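PDB 6HXI: citrate lyase, subunit 1 from Methanosaeta concilii, which probably acts, together with a succinyl-CoA ligase-like partner subunit, in ATP citrate lyase, which interconverts citrate, ATP and CoA with acetyl-CoA, oxaloacetate, ADP and phosphate. Local coordinates for residues C[258-263]-C[307-312]; C[317-322]-C[356-361]; C[272-277]-C[299-304]; C[374-379]-C[405-410]. All coordinates share one frame; numbering follows the deposited sequence.

Contact 1 of 4, residues C[258-263]-C[307-312]. With NA (sodium ion), chain N; COA (coenzyme A), chain G.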
# COMPACT_ATOMS: atom_id res chain seq x y z
N THR C 258 -28.10 -31.19 15.26
CA THR C 258 -26.77 -31.82 15.26
C THR C 258 -26.77 -33.26 14.69
O THR C 258 -27.78 -33.98 14.77
CB THR C 258 -26.10 -31.76 16.68
OG1 THR C 258 -24.78 -32.35 16.61
CG2 THR C 258 -26.92 -32.45 17.79
N GLY C 259 -25.62 -33.65 14.16
CA GLY C 259 -25.33 -35.00 13.69
C GLY C 259 -25.09 -35.94 14.86
O GLY C 259 -25.30 -37.15 14.74
N ALA C 260 -24.70 -35.36 16.03
CA ALA C 260 -24.51 -36.05 17.32
C ALA C 260 -25.87 -36.49 17.86
O ALA C 260 -26.91 -36.02 17.40
CB ALA C 260 -23.85 -35.11 18.33
N SER C 261 -25.86 -37.39 18.85
CA SER C 261 -27.07 -37.93 19.48
C SER C 261 -27.18 -37.49 20.93
O SER C 261 -26.20 -37.55 21.66
CB SER C 261 -27.08 -39.45 19.38
OG SER C 261 -28.30 -39.98 19.87
N LEU C 262 -28.36 -36.98 21.31
CA LEU C 262 -28.71 -36.54 22.65
C LEU C 262 -30.15 -37.04 22.82
O LEU C 262 -31.07 -36.52 22.17
CB LEU C 262 -28.68 -34.99 22.80
CG LEU C 262 -27.34 -34.18 22.69
CD1 LEU C 262 -26.22 -34.74 23.57
CD2 LEU C 262 -26.92 -33.93 21.26
N LYS C 263 -30.33 -38.11 23.62
CA LYS C 263 -31.62 -38.74 23.83
C LYS C 263 -31.91 -38.86 25.32
O LYS C 263 -31.03 -39.24 26.08
CB LYS C 263 -31.68 -40.13 23.14
CG LYS C 263 -31.44 -40.09 21.61
CD LYS C 263 -31.61 -41.45 20.90
CE LYS C 263 -33.02 -41.67 20.36
NZ LYS C 263 -33.28 -43.09 19.98
N GLY C 307 -21.88 -39.58 19.20
CA GLY C 307 -21.64 -38.86 17.95
C GLY C 307 -20.90 -37.55 18.12
O GLY C 307 -21.16 -36.59 17.39
N ASP C 308 -19.99 -37.51 19.10
CA ASP C 308 -19.13 -36.37 19.46
C ASP C 308 -19.91 -35.04 19.64
O ASP C 308 -19.68 -34.10 18.86
CB ASP C 308 -17.95 -36.20 18.49
CG ASP C 308 -16.83 -35.27 18.97
OD1 ASP C 308 -16.65 -35.12 20.22
OD2 ASP C 308 -16.11 -34.71 18.10
N PRO C 309 -20.80 -34.91 20.68
CA PRO C 309 -21.48 -33.63 20.89
C PRO C 309 -20.53 -32.59 21.49
O PRO C 309 -19.63 -32.97 22.24
CB PRO C 309 -22.61 -33.97 21.87
CG PRO C 309 -22.20 -35.22 22.55
CD PRO C 309 -21.19 -35.93 21.69
N ASN C 310 -20.72 -31.29 21.16
CA ASN C 310 -19.86 -30.23 21.70
C ASN C 310 -20.16 -29.94 23.18
O ASN C 310 -21.15 -30.44 23.73
CB ASN C 310 -19.92 -28.95 20.84
CG ASN C 310 -21.28 -28.29 20.71
OD1 ASN C 310 -22.01 -28.10 21.69
ND2 ASN C 310 -21.61 -27.87 19.50
N THR C 311 -19.30 -29.11 23.81
CA THR C 311 -19.40 -28.69 25.21
C THR C 311 -20.77 -28.09 25.57
O THR C 311 -21.34 -28.45 26.59
CB THR C 311 -18.24 -27.72 25.53
OG1 THR C 311 -17.03 -28.42 25.30
CG2 THR C 311 -18.28 -27.20 26.96
N GLU C 312 -21.28 -27.18 24.73
CA GLU C 312 -22.56 -26.51 24.90
C GLU C 312 -23.70 -27.51 24.91
O GLU C 312 -24.56 -27.44 25.78
CB GLU C 312 -22.73 -25.45 23.80
CG GLU C 312 -24.03 -24.66 23.81
CD GLU C 312 -24.27 -23.93 22.50
OE1 GLU C 312 -25.17 -24.34 21.74
OE2 GLU C 312 -23.50 -22.99 22.20
NA NA N . -29.12 -35.73 16.05
N1A COA G . -23.62 -22.38 4.42
C2A COA G . -24.53 -23.33 4.14
N3A COA G . -24.54 -24.61 4.52
C4A COA G . -23.44 -24.93 5.21
C5A COA G . -22.42 -24.06 5.57
C6A COA G . -22.55 -22.72 5.18
N6A COA G . -21.70 -21.76 5.53
N7A COA G . -21.39 -24.76 6.20
C8A COA G . -21.81 -25.99 6.22
N9A COA G . -23.04 -26.17 5.63
C1B COA G . -23.77 -27.43 5.46
C2B COA G . -23.02 -28.53 4.71
O2B COA G . -23.10 -28.34 3.30
C3B COA G . -23.80 -29.76 5.18
O3B COA G . -25.04 -29.92 4.46
P3B COA G . -25.77 -31.32 4.25
O7A COA G . -25.93 -31.94 5.60
O8A COA G . -27.06 -31.01 3.58
O9A COA G . -24.87 -32.12 3.29
C4B COA G . -24.24 -29.40 6.60
O4B COA G . -24.08 -27.97 6.72
C5B COA G . -23.50 -30.11 7.71
O5B COA G . -22.10 -30.07 7.39
P1A COA G . -21.14 -31.37 7.62
O1A COA G . -19.68 -31.06 7.60
O2A COA G . -21.51 -32.53 6.70
O3A COA G . -21.65 -31.68 9.10
P2A COA G . -21.28 -32.56 10.37
O4A COA G . -20.37 -31.81 11.25
O5A COA G . -22.60 -32.82 11.06
O6A COA G . -20.61 -33.93 9.83
CBP COA G . -20.94 -36.29 10.37
CCP COA G . -21.38 -35.10 9.51
CDP COA G . -21.78 -37.51 9.96
CEP COA G . -19.45 -36.60 10.17
CAP COA G . -21.20 -35.94 11.86
OAP COA G . -22.49 -35.37 12.04
C9P COA G . -20.99 -37.06 12.87
O9P COA G . -19.85 -37.34 13.26
N8P COA G . -22.09 -37.69 13.30
C7P COA G . -22.04 -38.85 14.19
C6P COA G . -22.56 -40.09 13.52
C5P COA G . -22.61 -41.27 14.46
O5P COA G . -22.79 -41.11 15.67
N4P COA G . -22.43 -42.47 13.91
C3P COA G . -22.35 -43.70 14.70
C2P COA G . -20.97 -43.92 15.29
S1P COA G . -21.02 -45.57 16.03

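Contact 2 of 4, residues C[317-322]-C[356-361]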
# COMPACT_ATOMS: atom_id res chain seq x y z
N TYR C 317 -27.64 -30.71 28.27
CA TYR C 317 -28.08 -32.06 28.57
C TYR C 317 -27.88 -32.36 30.07
O TYR C 317 -28.81 -32.84 30.71
CB TYR C 317 -27.30 -33.06 27.72
CG TYR C 317 -27.80 -34.48 27.80
CD1 TYR C 317 -28.81 -34.94 26.95
CD2 TYR C 317 -27.26 -35.39 28.71
CE1 TYR C 317 -29.27 -36.25 27.01
CE2 TYR C 317 -27.70 -36.71 28.77
CZ TYR C 317 -28.72 -37.13 27.93
OH TYR C 317 -29.16 -38.43 28.01
N THR C 318 -26.68 -32.08 30.60
CA THR C 318 -26.32 -32.31 32.00
C THR C 318 -27.17 -31.44 32.92
O THR C 318 -27.57 -31.90 33.98
CB THR C 318 -24.79 -32.15 32.24
OG1 THR C 318 -24.05 -32.91 31.28
CG2 THR C 318 -24.35 -32.59 33.64
N CYS C 319 -27.45 -30.19 32.49
CA CYS C 319 -28.30 -29.23 33.23
C CYS C 319 -29.71 -29.78 33.36
O CYS C 319 -30.32 -29.63 34.42
CB CYS C 319 -28.31 -27.87 32.54
SG CYS C 319 -26.87 -26.82 32.92
N THR C 320 -30.22 -30.43 32.28
CA THR C 320 -31.55 -31.04 32.24
C THR C 320 -31.66 -32.21 33.23
O THR C 320 -32.63 -32.25 33.99
CB THR C 320 -31.91 -31.46 30.80
OG1 THR C 320 -31.66 -30.36 29.93
CG2 THR C 320 -33.36 -31.88 30.66
N ILE C 321 -30.67 -33.14 33.20
CA ILE C 321 -30.62 -34.30 34.10
C ILE C 321 -30.53 -33.84 35.55
O ILE C 321 -31.32 -34.30 36.38
CB ILE C 321 -29.50 -35.32 33.70
CG1 ILE C 321 -29.88 -36.07 32.39
CG2 ILE C 321 -29.19 -36.32 34.86
CD1 ILE C 321 -28.83 -36.96 31.82
N LEU C 322 -29.61 -32.87 35.83
CA LEU C 322 -29.42 -32.31 37.17
C LEU C 322 -30.68 -31.66 37.68
O LEU C 322 -31.06 -31.91 38.82
CB LEU C 322 -28.23 -31.35 37.24
CG LEU C 322 -26.86 -31.98 37.09
CD1 LEU C 322 -25.84 -30.96 36.80
CD2 LEU C 322 -26.48 -32.80 38.30
N VAL C 356 -18.89 -30.93 33.74
CA VAL C 356 -18.27 -30.22 34.87
C VAL C 356 -18.94 -28.86 35.07
O VAL C 356 -19.30 -28.55 36.20
CB VAL C 356 -16.71 -30.16 34.76
CG1 VAL C 356 -16.10 -29.14 35.73
CG2 VAL C 356 -16.09 -31.53 34.99
N MET C 357 -19.17 -28.08 33.98
CA MET C 357 -19.82 -26.76 34.03
C MET C 357 -21.23 -26.80 34.63
O MET C 357 -21.59 -25.91 35.42
CB MET C 357 -19.87 -26.13 32.64
CG MET C 357 -18.55 -25.53 32.23
SD MET C 357 -18.53 -24.94 30.54
CE MET C 357 -17.54 -23.43 30.79
N ALA C 358 -22.02 -27.84 34.28
CA ALA C 358 -23.37 -28.02 34.82
C ALA C 358 -23.31 -28.41 36.29
O ALA C 358 -24.03 -27.81 37.08
CB ALA C 358 -24.12 -29.06 34.02
N LEU C 359 -22.40 -29.36 36.67
CA LEU C 359 -22.21 -29.81 38.06
C LEU C 359 -21.80 -28.67 38.98
O LEU C 359 -22.29 -28.60 40.11
CB LEU C 359 -21.23 -30.98 38.16
CG LEU C 359 -21.70 -32.33 37.60
CD1 LEU C 359 -20.53 -33.27 37.42
CD2 LEU C 359 -22.75 -32.98 38.48
N GLU C 360 -20.94 -27.74 38.48
CA GLU C 360 -20.49 -26.53 39.19
C GLU C 360 -21.69 -25.64 39.51
O GLU C 360 -21.78 -25.12 40.62
CB GLU C 360 -19.49 -25.74 38.33
CG GLU C 360 -18.04 -26.13 38.54
CD GLU C 360 -17.05 -25.46 37.60
OE1 GLU C 360 -17.12 -25.71 36.37
OE2 GLU C 360 -16.16 -24.74 38.10
N GLU C 361 -22.61 -25.48 38.53
CA GLU C 361 -23.82 -24.66 38.67
C GLU C 361 -24.85 -25.24 39.62
O GLU C 361 -25.56 -24.48 40.28
CB GLU C 361 -24.45 -24.37 37.30
CG GLU C 361 -24.03 -23.01 36.77
CD GLU C 361 -24.61 -22.63 35.43
OE1 GLU C 361 -25.86 -22.59 35.30
OE2 GLU C 361 -23.81 -22.32 34.51

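Contact 3 of 4, residues C[272-277]-C[299-304]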
# COMPACT_ATOMS: atom_id res chain seq x y z
N ARG C 272 -34.16 -42.93 42.30
CA ARG C 272 -32.88 -42.50 42.88
C ARG C 272 -31.66 -42.86 41.99
O ARG C 272 -30.56 -42.39 42.29
CB ARG C 272 -32.71 -42.97 44.34
CG ARG C 272 -32.66 -44.48 44.59
CD ARG C 272 -32.44 -44.84 46.06
NE ARG C 272 -31.19 -44.28 46.59
CZ ARG C 272 -30.00 -44.87 46.51
NH1 ARG C 272 -29.88 -46.07 45.95
NH2 ARG C 272 -28.92 -44.27 46.99
N VAL C 273 -31.84 -43.64 40.89
CA VAL C 273 -30.73 -43.97 39.99
C VAL C 273 -30.82 -43.18 38.67
O VAL C 273 -31.71 -43.42 37.84
CB VAL C 273 -30.48 -45.48 39.73
CG1 VAL C 273 -29.16 -45.70 38.97
CG2 VAL C 273 -30.51 -46.28 41.02
N TRP C 274 -29.89 -42.25 38.48
CA TRP C 274 -29.87 -41.49 37.24
C TRP C 274 -28.64 -41.86 36.43
O TRP C 274 -27.59 -42.26 36.98
CB TRP C 274 -29.97 -39.98 37.48
CG TRP C 274 -31.30 -39.56 38.02
CD1 TRP C 274 -31.76 -39.69 39.30
CD2 TRP C 274 -32.35 -38.91 37.28
NE1 TRP C 274 -33.02 -39.17 39.41
CE2 TRP C 274 -33.41 -38.67 38.19
CE3 TRP C 274 -32.51 -38.52 35.94
CZ2 TRP C 274 -34.61 -38.07 37.79
CZ3 TRP C 274 -33.68 -37.90 35.56
CH2 TRP C 274 -34.71 -37.68 36.48
N THR C 275 -28.78 -41.80 35.11
CA THR C 275 -27.70 -42.17 34.23
C THR C 275 -27.41 -41.15 33.15
O THR C 275 -28.34 -40.55 32.57
CB THR C 275 -27.96 -43.56 33.60
OG1 THR C 275 -29.20 -43.54 32.89
CG2 THR C 275 -27.90 -44.70 34.61
N MET C 276 -26.13 -40.98 32.84
CA MET C 276 -25.68 -40.15 31.74
C MET C 276 -24.58 -40.94 31.05
O MET C 276 -23.39 -40.73 31.28
CB MET C 276 -25.24 -38.76 32.19
CG MET C 276 -24.93 -37.86 31.02
SD MET C 276 -24.87 -36.12 31.44
CE MET C 276 -23.77 -36.15 32.87
N VAL C 277 -25.03 -41.91 30.26
CA VAL C 277 -24.16 -42.86 29.56
C VAL C 277 -23.95 -42.46 28.10
O VAL C 277 -24.89 -42.07 27.41
CB VAL C 277 -24.66 -44.33 29.72
CG1 VAL C 277 -23.71 -45.31 29.04
CG2 VAL C 277 -24.83 -44.69 31.19
N MET C 299 -34.63 -47.01 38.52
CA MET C 299 -34.10 -46.44 37.28
C MET C 299 -34.96 -45.27 36.85
O MET C 299 -36.04 -45.45 36.28
CB MET C 299 -33.99 -47.49 36.19
CG MET C 299 -32.60 -47.60 35.67
SD MET C 299 -32.56 -48.45 34.10
CE MET C 299 -32.68 -50.02 34.63
N ALA C 300 -34.50 -44.07 37.19
CA ALA C 300 -35.19 -42.81 36.93
C ALA C 300 -35.29 -42.40 35.47
O ALA C 300 -36.20 -41.63 35.11
CB ALA C 300 -34.53 -41.72 37.73
N ASN C 301 -34.36 -42.88 34.62
CA ASN C 301 -34.36 -42.52 33.20
C ASN C 301 -33.52 -43.46 32.34
O ASN C 301 -32.70 -44.22 32.86
CB ASN C 301 -33.79 -41.10 33.03
CG ASN C 301 -32.29 -41.03 33.20
OD1 ASN C 301 -31.74 -41.32 34.27
ND2 ASN C 301 -31.58 -40.69 32.15
N TYR C 302 -33.71 -43.36 31.01
CA TYR C 302 -32.90 -44.00 29.99
C TYR C 302 -32.45 -42.85 29.11
O TYR C 302 -33.26 -42.20 28.46
CB TYR C 302 -33.61 -45.09 29.14
CG TYR C 302 -32.75 -45.48 27.96
CD1 TYR C 302 -31.64 -46.31 28.12
CD2 TYR C 302 -32.92 -44.86 26.72
CE1 TYR C 302 -30.74 -46.53 27.08
CE2 TYR C 302 -32.01 -45.06 25.68
CZ TYR C 302 -30.94 -45.93 25.85
OH TYR C 302 -30.07 -46.17 24.81
N GLY C 303 -31.15 -42.59 29.14
CA GLY C 303 -30.52 -41.52 28.37
C GLY C 303 -29.32 -42.03 27.60
O GLY C 303 -28.78 -43.11 27.88
N GLU C 304 -28.88 -41.21 26.63
CA GLU C 304 -27.80 -41.52 25.71
C GLU C 304 -27.33 -40.24 25.01
O GLU C 304 -28.14 -39.42 24.59
CB GLU C 304 -28.36 -42.51 24.66
CG GLU C 304 -27.37 -43.13 23.72
CD GLU C 304 -27.25 -42.43 22.39
OE1 GLU C 304 -28.16 -42.57 21.54
OE2 GLU C 304 -26.22 -41.74 22.19
O HOH W 1 -27.82 -42.25 30.27

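Contact 4 of 4, residues C[374-379]-C[405-410]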
# COMPACT_ATOMS: atom_id res chain seq x y z
N TYR C 374 -20.69 -41.15 40.11
CA TYR C 374 -19.81 -42.26 39.73
C TYR C 374 -19.51 -42.15 38.23
O TYR C 374 -20.43 -42.11 37.41
CB TYR C 374 -20.44 -43.62 40.09
CG TYR C 374 -20.68 -43.81 41.57
CD1 TYR C 374 -21.79 -43.22 42.20
CD2 TYR C 374 -19.82 -44.58 42.35
CE1 TYR C 374 -22.01 -43.37 43.57
CE2 TYR C 374 -20.04 -44.74 43.72
CZ TYR C 374 -21.14 -44.14 44.33
OH TYR C 374 -21.35 -44.31 45.67
N VAL C 375 -18.22 -42.05 37.88
CA VAL C 375 -17.72 -41.88 36.51
C VAL C 375 -16.80 -43.03 36.06
O VAL C 375 -15.92 -43.41 36.81
CB VAL C 375 -16.99 -40.52 36.36
CG1 VAL C 375 -16.66 -40.23 34.89
CG2 VAL C 375 -17.79 -39.37 36.98
N ARG C 376 -17.00 -43.55 34.83
CA ARG C 376 -16.16 -44.54 34.16
C ARG C 376 -16.12 -44.14 32.68
O ARG C 376 -17.12 -44.26 31.99
CB ARG C 376 -16.64 -45.99 34.31
CG ARG C 376 -15.63 -47.04 33.80
CD ARG C 376 -15.71 -47.31 32.30
NE ARG C 376 -14.74 -48.32 31.85
CZ ARG C 376 -14.67 -48.81 30.61
NH1 ARG C 376 -15.51 -48.39 29.68
NH2 ARG C 376 -13.77 -49.73 30.31
N ARG C 377 -14.96 -43.70 32.20
CA ARG C 377 -14.85 -43.28 30.82
C ARG C 377 -13.46 -43.47 30.23
O ARG C 377 -12.46 -43.34 30.92
CB ARG C 377 -15.33 -41.82 30.68
CG ARG C 377 -15.59 -41.33 29.25
CD ARG C 377 -16.78 -41.97 28.57
NE ARG C 377 -17.14 -41.22 27.36
CZ ARG C 377 -17.51 -41.76 26.21
NH1 ARG C 377 -17.61 -43.07 26.09
NH2 ARG C 377 -17.81 -40.98 25.18
N GLY C 378 -13.46 -43.80 28.94
CA GLY C 378 -12.29 -43.92 28.08
C GLY C 378 -12.62 -43.23 26.77
O GLY C 378 -13.79 -42.89 26.52
N GLY C 379 -11.60 -43.01 25.94
CA GLY C 379 -11.76 -42.34 24.65
C GLY C 379 -10.84 -41.15 24.41
O GLY C 379 -9.97 -40.87 25.24
N PRO C 405 -10.38 -46.67 31.60
CA PRO C 405 -10.43 -47.97 30.90
C PRO C 405 -9.93 -49.18 31.67
O PRO C 405 -10.19 -50.30 31.24
CB PRO C 405 -9.57 -47.72 29.64
CG PRO C 405 -9.55 -46.23 29.47
CD PRO C 405 -9.52 -45.70 30.87
N GLU C 406 -9.22 -48.98 32.80
CA GLU C 406 -8.68 -50.05 33.66
C GLU C 406 -9.80 -50.76 34.46
O GLU C 406 -9.67 -51.94 34.81
CB GLU C 406 -7.57 -49.50 34.59
CG GLU C 406 -8.02 -48.58 35.73
CD GLU C 406 -8.56 -47.20 35.39
OE1 GLU C 406 -9.30 -46.63 36.23
OE2 GLU C 406 -8.24 -46.68 34.30
N THR C 407 -10.89 -50.03 34.74
CA THR C 407 -12.08 -50.52 35.44
C THR C 407 -13.01 -51.06 34.36
O THR C 407 -13.16 -50.44 33.29
CB THR C 407 -12.75 -49.36 36.20
OG1 THR C 407 -11.80 -48.78 37.08
CG2 THR C 407 -13.99 -49.78 36.96
N HIS C 408 -13.65 -52.21 34.65
CA HIS C 408 -14.62 -52.85 33.76
C HIS C 408 -15.79 -51.88 33.57
O HIS C 408 -16.23 -51.24 34.52
CB HIS C 408 -15.04 -54.21 34.36
CG HIS C 408 -16.22 -54.85 33.70
ND1 HIS C 408 -16.33 -54.93 32.32
CD2 HIS C 408 -17.31 -55.43 34.26
CE1 HIS C 408 -17.48 -55.53 32.08
NE2 HIS C 408 -18.10 -55.87 33.22
N MET C 409 -16.24 -51.71 32.32
CA MET C 409 -17.28 -50.73 31.94
C MET C 409 -18.42 -50.55 32.94
O MET C 409 -18.68 -49.43 33.39
CB MET C 409 -17.85 -51.03 30.54
CG MET C 409 -18.69 -49.88 29.99
SD MET C 409 -19.44 -50.23 28.40
CE MET C 409 -20.86 -51.17 28.89
N THR C 410 -19.08 -51.64 33.32
CA THR C 410 -20.26 -51.59 34.17
C THR C 410 -19.97 -51.81 35.68
O THR C 410 -20.92 -52.00 36.45
CB THR C 410 -21.31 -52.56 33.60
OG1 THR C 410 -22.54 -52.36 34.29
CG2 THR C 410 -20.89 -54.02 33.66

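Contact 1 of 4, residues C[258-263]-C[307-312]
An ST turn at T258 leads the chain into strand 261-266 of the citrate-binding domain, and beside it the loop 307-310 runs into helix 311-325. In the turn the backbone N of A260 donates to T258 OG1 over 3.1 Å. The main side-chain contact is small: A260 points its methyl toward the other loop and meets the proline ring, CB of A260 lying 3.2 Å from G307 O and 3.9 Å from P309 CB. Beside it comes L262, whose CG lies anti to its carbonyl carbon (chi1 -66°), so that one branch swings in and crosses the ring obliquely, CD1 of L262 4.1 Å from CB of P309. Proline suits the spot because its apolar ring is already rigid. G307 sits hard against this turn with positive phi (66°), and any CB there would clash with A260 CA. Both glycines also border coenzyme A: G259 CA approaches OAP of the ligand at 3.3 Å, and a side chain at G259 would collide with that atom. N310, closing the loop, N-caps helix 311-325, its OD1 accepting from E313 N. Backbone carbonyls of D255, T258 and A260 hold sodium, T258 O 2.5 Å from the ion.

Contact 2 of 4, residues C[317-322]-C[356-361]
This is a buried helix-helix packing within the alpha/beta part of the citrate-binding domain, where helices 311-325 and 348-361 run side by side on the same face of the parallel sheet formed by strands 273-275, 334-338, 371-376 and 400-403. The two short segments cross at -37°, their axes closing to 8.6 Å, and A358 explains how they come so near. Its methyl points at the other helix and settles among T318, C319 and L322. T318 keeps OG1 beside its backbone N (chi1 -50°), which puts CG2 anti to that N and 3.6 Å from CB of A358, while its hydroxyl bonds back to T314 O of its own helix, so the polar end is satisfied and the apolar end faces the neighbour. On the other flank C319 SG, soft and only weakly polar, rests 3.7 Å from CB of A358. One turn on, L322 splits its fork: CD1 lies along the A358 backbone, 3.6 Å from its carbonyl carbon, and CD2 turns to the next residue. Here two leucines cross at about a right angle, and L366 of helix 363-368 touches both of them. L359 starts off to the side of the neighbouring helix, yet its tip comes inward until its CD2 lies 3.7 Å from CD2 of L322.

Contact 3 of 4, residues C[272-277]-C[299-304]
At one end of this contact everything fits closely. The methyl of A300 lies over the indole of W274, 3.4 Å from the centroid of the five-membered ring and 17° off its normal, a CH-pi contact for which alanine is well suited, its methyl small enough to rest close on the ring. The same residue ties the backbones together, A300 N donating to V273 O over 2.9 Å. Next comes N301, with CG held between its backbone N and carbonyl carbon (chi1 75°). Its amide reaches across like a peptide unit: OD1 accepts from T275 N at 3.1 Å on a lone pair, and ND2 gives an almost straight bond to T275 O at 3.3 Å. Asparagine suits the place because it has both donor and acceptor in one plane. The amide thus joins two sheets of the domain, strand 273-275 at the edge of the four-stranded parallel one and strand 301-306, which pairs antiparallel with 261-266. An alanine in place of W274 would remove the indole beneath A300 and would probably loosen packing against L324 and M325 of helix 311-325. Beyond N301 the backbones are spanned more loosely. A single water accepts from V277 N at 2.8 Å, bonds T275 OG1, and donates weakly to G303 O. At the far end E304 CA makes a CA-H...O contact of 3.4 Å with V277 O.

Contact 4 of 4, residues C[374-379]-C[405-410]
One carbonyl oxygen is gripped side-on by a guanidinium: R376 NE and NH2 both donate to T407 O, at 3.0 Å and 3.1 Å. The oxygen lies near the plane of the group, NH2 almost along the C=O axis, NE 34° out of the carbonyl plane. NH1 makes a salt bridge to E184 of the succinyl-CoA ligase-type alpha subunit and a hydrogen bond to G340 O, linking this loop to the subunit interface. Arginine fits because its long chain ends in three N-H-bearing nitrogens that serve carbonyl and glutamate together; CG anti to the backbone N and a bend at chi2 (-85°) lay the flat head against the loop. Over the centre of one guanidinium face sits M409 CA, 3.4 Å above the plane, and M409 CG touches NH1 at 3.5 Å as the two side chains cross at about a right angle. A leucine instead of R376 would lose both bonds to T407 O and the salt bridge, and is likely to leave the 405-410 loop less firmly held. The ring of P405 leans on the backbone, its CG 3.8 Å from CA of G378, where any CB would clash. R377 turns away from the loop, its NH1 bonding the bound citrate, so the contact flanks that site. Around this, the end of strand 371-376 meets the loop after strand 400-403, and Y286 of helix 280-292 packs on both R376 and M409.

All four contacts belong to the citrate-binding domain, and three of them interlock. Contact 3 is nested in the loop closed by contact 1, their centres about 17 Å apart, and K263 N lies 2.7 Å from E304 O where strands 261-266 and 301-306 pair. Contact 2 continues helix 311-325, which begins in contact 1; Y317 OH comes 2.8 Å from K263 O, and T318 OG1 lies 3.3 Å from M276 SD of contact 3. Contact 4 touches none of the others, nearest atoms about 7 Å away, yet shares the parallel sheet with contact 3. Around the ligands, contact 1 supplies G307 and contact 4 R377, each hydrogen-bonded to the bound citrate, whereas T318 of contact 2 is about 13 Å from it.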